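3-oxoacyl-[acyl-carrier protein] synthase (Thermus thermophilus, PDB 1UB7) catalyses, as the beta-ketoacyl-ACP synthase III (FabH) of fatty acid synthesis, a condensation that probably joins acetyl-CoA to malonyl-ACP to start the chain. Local coordinates at the interface of chains A and B. Sequence-based numbering; all coordinates share one arbitrary frame. Chains: chain A/B, 3-oxoacyl-[acyl-carrier protein] synthase.

Contact 1: the interface of chains A and B. Residues chain A 51, 55, 83, 87, 92; chain B 182, 185, 196-198.
A:Leu92 and B:Pro198 form the apolar centre of this patch of the homodimer interface. The branch CD1 of A:Leu92 rests on the pyrrolidine ring, 3.6 Å from CD of B:Pro198 and almost as near its CG, and the two side chains cross at about a right angle. With CG anti to the carbonyl carbon (chi1 -54°), A:Leu92 reaches out from helix 89-96: CD1 lies on the proline, while CD2 reaches the methyl of B:Ala185, 3.8 Å from its CB, and still touches CD of B:Pro198. B:Pro198 also meets the tip of A:Phe55, from helix 50-64, whose CZ lies 3.9 Å from CG of B:Pro198, with CE2 of the same ring beside the proline CB and CG, so leucine and phenylalanine form two adjoining walls around the proline ring. B:Pro198 buries more surface than any other residue of the patch.

Beyond B:Ala185, the ring of A:Pro87, which follows a cis peptide bond, continues the apolar surface. Its CG lies 3.7 Å from CB of B:Ala185 and also touches the methyl CD2 of B:Leu197, so this proline packs against both residues of the partner.

The polar rim is organised within chain A. The carboxylate of A:Asp83 takes two hydrogen bonds from A:Ser51, one from the backbone N and one from the hydroxyl, both on syn sides but out of the carboxylate plane. This pairing holds the acid beside the helix start, where the guanidinium of B:Arg196 could still favour its negative charge from a distance. The charged groups do not touch: OD2 of A:Asp83 remains 4.4 Å from NH1 of B:Arg196.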
ATOM      1  N   SER A  51       9.430 -10.589  -4.220  1.00 29.57           N
ATOM      2  CA  SER A  51       8.555 -11.625  -3.691  1.00 38.91           C
ATOM      3  C   SER A  51       9.388 -12.782  -3.133  1.00 39.15           C
ATOM      4  O   SER A  51       9.048 -13.369  -2.096  1.00 37.76           O
ATOM      5  CB  SER A  51       7.599 -12.122  -4.783  1.00 37.85           C
ATOM      6  OG  SER A  51       8.305 -12.523  -5.933  1.00 38.08           O
ATOM      7  N   PHE A  55       9.359 -14.293   0.423  1.00 28.98           N
ATOM      8  CA  PHE A  55       9.113 -15.701   0.730  1.00 29.89           C
ATOM      9  C   PHE A  55      10.194 -16.209   1.681  1.00 32.80           C
ATOM     10  O   PHE A  55       9.897 -16.817   2.713  1.00 31.17           O
ATOM     11  CB  PHE A  55       9.120 -16.578  -0.534  1.00 30.71           C
ATOM     12  CG  PHE A  55       8.058 -16.226  -1.556  1.00 36.34           C
ATOM     13  CD1 PHE A  55       6.921 -15.488  -1.203  1.00 27.73           C
ATOM     14  CD2 PHE A  55       8.200 -16.645  -2.885  1.00 33.22           C
ATOM     15  CE1 PHE A  55       5.947 -15.168  -2.163  1.00 27.54           C
ATOM     16  CE2 PHE A  55       7.234 -16.331  -3.848  1.00 31.31           C
ATOM     17  CZ  PHE A  55       6.105 -15.587  -3.481  1.00 29.42           C
ATOM     18  N   ASP A  83       7.160  -6.807  -7.471  1.00 34.74           N
ATOM     19  CA  ASP A  83       7.340  -7.518  -8.729  1.00 42.23           C
ATOM     20  C   ASP A  83       6.504  -6.904  -9.839  1.00 42.41           C
ATOM     21  O   ASP A  83       6.992  -6.703 -10.947  1.00 45.76           O
ATOM     22  CB  ASP A  83       6.956  -8.988  -8.567  1.00 41.16           C
ATOM     23  CG  ASP A  83       7.922  -9.745  -7.687  1.00 44.15           C
ATOM     24  OD1 ASP A  83       8.587  -9.113  -6.839  1.00 41.18           O
ATOM     25  OD2 ASP A  83       8.005 -10.980  -7.838  1.00 54.11           O
ATOM     26  N   PRO A  87      -0.411  -8.467 -10.022  1.00 53.40           N
ATOM     27  CA  PRO A  87      -0.908  -8.621  -8.652  1.00 52.56           C
ATOM     28  C   PRO A  87       0.084  -8.047  -7.635  1.00 46.60           C
ATOM     29  O   PRO A  87       1.265  -7.870  -7.943  1.00 46.81           O
ATOM     30  CB  PRO A  87      -1.057 -10.136  -8.523  1.00 54.57           C
ATOM     31  CG  PRO A  87       0.128 -10.631  -9.321  1.00 48.54           C
ATOM     32  CD  PRO A  87       0.082  -9.752 -10.554  1.00 49.29           C
ATOM     33  N   LEU A  92       0.966 -12.691  -3.516  1.00 35.48           N
ATOM     34  CA  LEU A  92       1.871 -13.788  -3.856  1.00 32.29           C
ATOM     35  C   LEU A  92       2.333 -14.497  -2.579  1.00 31.18           C
ATOM     36  O   LEU A  92       2.470 -15.724  -2.550  1.00 37.54           O
ATOM     37  CB  LEU A  92       3.090 -13.263  -4.636  1.00 33.14           C
ATOM     38  CG  LEU A  92       2.801 -12.437  -5.902  1.00 29.96           C
ATOM     39  CD1 LEU A  92       4.106 -11.941  -6.533  1.00 30.03           C
ATOM     40  CD2 LEU A  92       2.030 -13.285  -6.889  1.00 29.40           C
TER
ATOM     41  N   GLY B 182      -3.476 -15.305  -4.416  1.00 33.37           N
ATOM     42  CA  GLY B 182      -2.348 -14.999  -5.279  1.00 40.86           C
ATOM     43  C   GLY B 182      -2.016 -16.016  -6.350  1.00 40.04           C
ATOM     44  O   GLY B 182      -1.213 -15.732  -7.245  1.00 39.45           O
ATOM     45  N   ALA B 185      -2.516 -15.105  -9.908  1.00 59.37           N
ATOM     46  CA  ALA B 185      -1.600 -14.078 -10.389  1.00 60.47           C
ATOM     47  C   ALA B 185      -1.501 -14.022 -11.910  1.00 59.77           C
ATOM     48  O   ALA B 185      -1.535 -12.943 -12.491  1.00 62.26           O
ATOM     49  CB  ALA B 185      -0.211 -14.299  -9.784  1.00 58.21           C
ATOM     50  N   ARG B 196       8.726 -12.182 -14.424  1.00 82.34           N
ATOM     51  CA  ARG B 196       7.981 -13.418 -14.221  1.00 82.60           C
ATOM     52  C   ARG B 196       7.284 -13.491 -12.860  1.00 82.93           C
ATOM     53  O   ARG B 196       7.732 -12.896 -11.874  1.00 81.97           O
ATOM     54  CB  ARG B 196       8.916 -14.620 -14.402  1.00 79.72           C
ATOM     55  CG  ARG B 196      10.166 -14.586 -13.530  1.00 83.67           C
ATOM     56  CD  ARG B 196       9.816 -14.753 -12.060  1.00 88.96           C
ATOM     57  NE  ARG B 196      10.985 -14.755 -11.185  1.00 87.55           N
ATOM     58  CZ  ARG B 196      10.921 -14.760  -9.856  1.00 84.81           C
ATOM     59  NH1 ARG B 196       9.742 -14.758  -9.239  1.00 83.91           N
ATOM     60  NH2 ARG B 196      12.036 -14.778  -9.143  1.00 80.46           N
ATOM     61  N   LEU B 197       6.176 -14.222 -12.817  1.00 81.81           N
ATOM     62  CA  LEU B 197       5.419 -14.391 -11.585  1.00 80.58           C
ATOM     63  C   LEU B 197       5.923 -15.650 -10.881  1.00 81.45           C
ATOM     64  O   LEU B 197       6.507 -16.531 -11.517  1.00 79.18           O
ATOM     65  CB  LEU B 197       3.921 -14.501 -11.899  1.00 72.43           C
ATOM     66  CG  LEU B 197       3.280 -13.196 -12.389  1.00 67.52           C
ATOM     67  CD1 LEU B 197       1.940 -13.481 -13.034  1.00 67.69           C
ATOM     68  CD2 LEU B 197       3.129 -12.230 -11.221  1.00 61.09           C
ATOM     69  N   PRO B 198       5.729 -15.736  -9.551  1.00 81.44           N
ATOM     70  CA  PRO B 198       6.168 -16.893  -8.773  1.00 82.85           C
ATOM     71  C   PRO B 198       5.870 -18.245  -9.414  1.00 85.99           C
ATOM     72  O   PRO B 198       6.752 -19.101  -9.476  1.00 87.41           O
ATOM     73  CB  PRO B 198       5.450 -16.694  -7.446  1.00 78.28           C
ATOM     74  CG  PRO B 198       5.557 -15.228  -7.276  1.00 79.07           C
ATOM     75  CD  PRO B 198       5.169 -14.707  -8.657  1.00 81.11           C
TER

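Contact 2: the interface of chains A and B. Residues chain A 108, 115, 178-180; chain B 101-104.
B:Phe102 packs its ring against A:Leu178, whose methyl CD1 sits over the centre of one aromatic face in a CH-pi contact, 3.7 Å from the ring centroid. A:Leu178 also applies its CB, 3.6 Å from CB of B:Phe102, so leucine covers the phenylalanine from its root to its ring. On the phenol side, CZ of A:Tyr115 approaches the same CB of B:Phe102 at 3.5 Å, and the two aromatic side chains cross obliquely. An alanine in place of B:Phe102 would probably leave the CD1 methyl of A:Leu178 without its aromatic face and open a gap beside that leucine, while the contact of CB with A:Tyr115 could remain.

Farther along the strand, A:Tyr115 presents its ring edge to the partner: B:Ala103 N and B:Tyr104 CD2 both lie at that edge, in the plane of the ring. CD2 of A:Tyr115 is 3.9 Å from CD2 of B:Tyr104. The methyl of A:Ala108 meets the root of the B:Tyr104 side chain, CB to CB at 3.7 Å.

The polar contacts are weak. B:Ala103 N gives the phenol OH of A:Tyr115 a weak hydrogen bond, 3.4 Å long, and that OH in turn donates weakly to A:Gly179 O within its own chain. The phenol thus links the two backbones at most loosely. CG of B:Phe102 stands between its backbone N and carbonyl carbon (chi1 53°), a position that directs the ring toward A:Leu178.

The partner's contribution is the start of strand 102-107 with B:Ala101 just before it. Chain A receives it with the end of strand 172-180, with A:Tyr115 from helix 112-125, and with A:Ala108 in the loop between strand 102-107 and that helix, the stretch that also carries the catalytic cysteine of this thiolase-like fold.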
ATOM      1  N   ALA A 108       5.382   3.411   1.065  1.00 28.80           N
ATOM      2  CA  ALA A 108       5.596   4.620   1.853  1.00 30.05           C
ATOM      3  C   ALA A 108       7.101   4.858   2.080  1.00 36.37           C
ATOM      4  O   ALA A 108       7.514   5.415   3.092  1.00 36.42           O
ATOM      5  CB  ALA A 108       4.873   4.495   3.190  1.00 31.21           C
ATOM      6  N   TYR A 115       5.214   1.568   9.232  1.00 25.12           N
ATOM      7  CA  TYR A 115       3.875   1.964   8.806  1.00 24.67           C
ATOM      8  C   TYR A 115       3.017   0.685   8.821  1.00 27.22           C
ATOM      9  O   TYR A 115       1.903   0.670   9.350  1.00 24.66           O
ATOM     10  CB  TYR A 115       3.929   2.530   7.385  1.00 28.55           C
ATOM     11  CG  TYR A 115       3.896   4.032   7.320  1.00 35.12           C
ATOM     12  CD1 TYR A 115       4.819   4.806   8.034  1.00 34.45           C
ATOM     13  CD2 TYR A 115       2.920   4.693   6.570  1.00 28.30           C
ATOM     14  CE1 TYR A 115       4.767   6.201   8.002  1.00 34.13           C
ATOM     15  CE2 TYR A 115       2.859   6.091   6.532  1.00 37.10           C
ATOM     16  CZ  TYR A 115       3.789   6.834   7.250  1.00 33.65           C
ATOM     17  OH  TYR A 115       3.753   8.203   7.196  1.00 38.47           O
ATOM     18  N   LEU A 178       3.906   8.592  13.263  1.00 41.24           N
ATOM     19  CA  LEU A 178       3.999   8.437  11.813  1.00 40.79           C
ATOM     20  C   LEU A 178       3.762   9.774  11.131  1.00 39.66           C
ATOM     21  O   LEU A 178       2.930  10.564  11.575  1.00 43.87           O
ATOM     22  CB  LEU A 178       2.937   7.445  11.317  1.00 40.54           C
ATOM     23  CG  LEU A 178       2.748   6.068  11.961  1.00 41.83           C
ATOM     24  CD1 LEU A 178       1.536   5.434  11.330  1.00 34.53           C
ATOM     25  CD2 LEU A 178       3.979   5.173  11.770  1.00 37.10           C
ATOM     26  N   GLY A 179       4.466  10.017  10.036  1.00 37.79           N
ATOM     27  CA  GLY A 179       4.278  11.271   9.338  1.00 35.42           C
ATOM     28  C   GLY A 179       4.791  11.311   7.913  1.00 36.83           C
ATOM     29  O   GLY A 179       5.550  10.441   7.479  1.00 39.22           O
ATOM     30  N   ALA A 180       4.373  12.337   7.183  1.00 34.13           N
ATOM     31  CA  ALA A 180       4.779  12.509   5.802  1.00 36.17           C
ATOM     32  C   ALA A 180       4.843  13.989   5.437  1.00 38.13           C
ATOM     33  O   ALA A 180       4.269  14.855   6.107  1.00 35.00           O
ATOM     34  CB  ALA A 180       3.787  11.789   4.867  1.00 31.44           C
TER
ATOM     35  N   ALA B 101      -0.323  14.785   8.405  1.00 37.26           N
ATOM     36  CA  ALA B 101      -0.684  13.387   8.499  1.00 37.75           C
ATOM     37  C   ALA B 101       0.306  12.432   7.869  1.00 39.12           C
ATOM     38  O   ALA B 101       1.177  12.831   7.093  1.00 37.53           O
ATOM     39  CB  ALA B 101      -2.049  13.192   7.845  1.00 39.83           C
ATOM     40  N   PHE B 102       0.169  11.154   8.210  1.00 38.30           N
ATOM     41  CA  PHE B 102       1.023  10.159   7.597  1.00 36.41           C
ATOM     42  C   PHE B 102       0.304   9.707   6.321  1.00 38.99           C
ATOM     43  O   PHE B 102      -0.936   9.841   6.198  1.00 27.59           O
ATOM     44  CB  PHE B 102       1.315   8.976   8.541  1.00 31.13           C
ATOM     45  CG  PHE B 102       0.097   8.318   9.137  1.00 30.93           C
ATOM     46  CD1 PHE B 102      -0.483   8.818  10.299  1.00 30.01           C
ATOM     47  CD2 PHE B 102      -0.400   7.128   8.595  1.00 30.31           C
ATOM     48  CE1 PHE B 102      -1.540   8.144  10.923  1.00 37.37           C
ATOM     49  CE2 PHE B 102      -1.456   6.444   9.211  1.00 29.08           C
ATOM     50  CZ  PHE B 102      -2.025   6.950  10.375  1.00 36.17           C
ATOM     51  N   ALA B 103       1.075   9.187   5.371  1.00 32.87           N
ATOM     52  CA  ALA B 103       0.497   8.783   4.109  1.00 32.45           C
ATOM     53  C   ALA B 103       1.164   7.587   3.422  1.00 34.00           C
ATOM     54  O   ALA B 103       2.358   7.341   3.580  1.00 34.33           O
ATOM     55  CB  ALA B 103       0.495   9.971   3.181  1.00 36.80           C
ATOM     56  N   TYR B 104       0.364   6.847   2.663  1.00 31.83           N
ATOM     57  CA  TYR B 104       0.849   5.697   1.920  1.00 29.67           C
ATOM     58  C   TYR B 104      -0.107   5.227   0.824  1.00 31.76           C
ATOM     59  O   TYR B 104      -1.329   5.449   0.871  1.00 37.26           O
ATOM     60  CB  TYR B 104       1.182   4.536   2.887  1.00 31.84           C
ATOM     61  CG  TYR B 104       0.012   3.785   3.487  1.00 24.67           C
ATOM     62  CD1 TYR B 104      -0.599   2.737   2.799  1.00 25.51           C
ATOM     63  CD2 TYR B 104      -0.449   4.084   4.766  1.00 26.30           C
ATOM     64  CE1 TYR B 104      -1.634   1.997   3.378  1.00 25.54           C
ATOM     65  CE2 TYR B 104      -1.496   3.354   5.351  1.00 27.01           C
ATOM     66  CZ  TYR B 104      -2.074   2.311   4.650  1.00 30.67           C
ATOM     67  OH  TYR B 104      -3.070   1.567   5.232  1.00 29.98           O
TER

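Contact 1 and contact 2 are two patches of one two-fold symmetric dimer interface, their centres about 26 Å apart, and each has a twin with the chains exchanged. They share no residue, but helix 89-96 of chain A, in contact 1, leads into strand 102-107 of chain A, which serves the twin of contact 2, and strand 172-180 of chain A, in contact 2, runs on to the 3-10 helix that serves the twin of contact 1. The centre of contact 2 is about 14 Å from A:His246, against about 24 Å for that of contact 1. Dimerisation may therefore help to hold the catalytic surroundings.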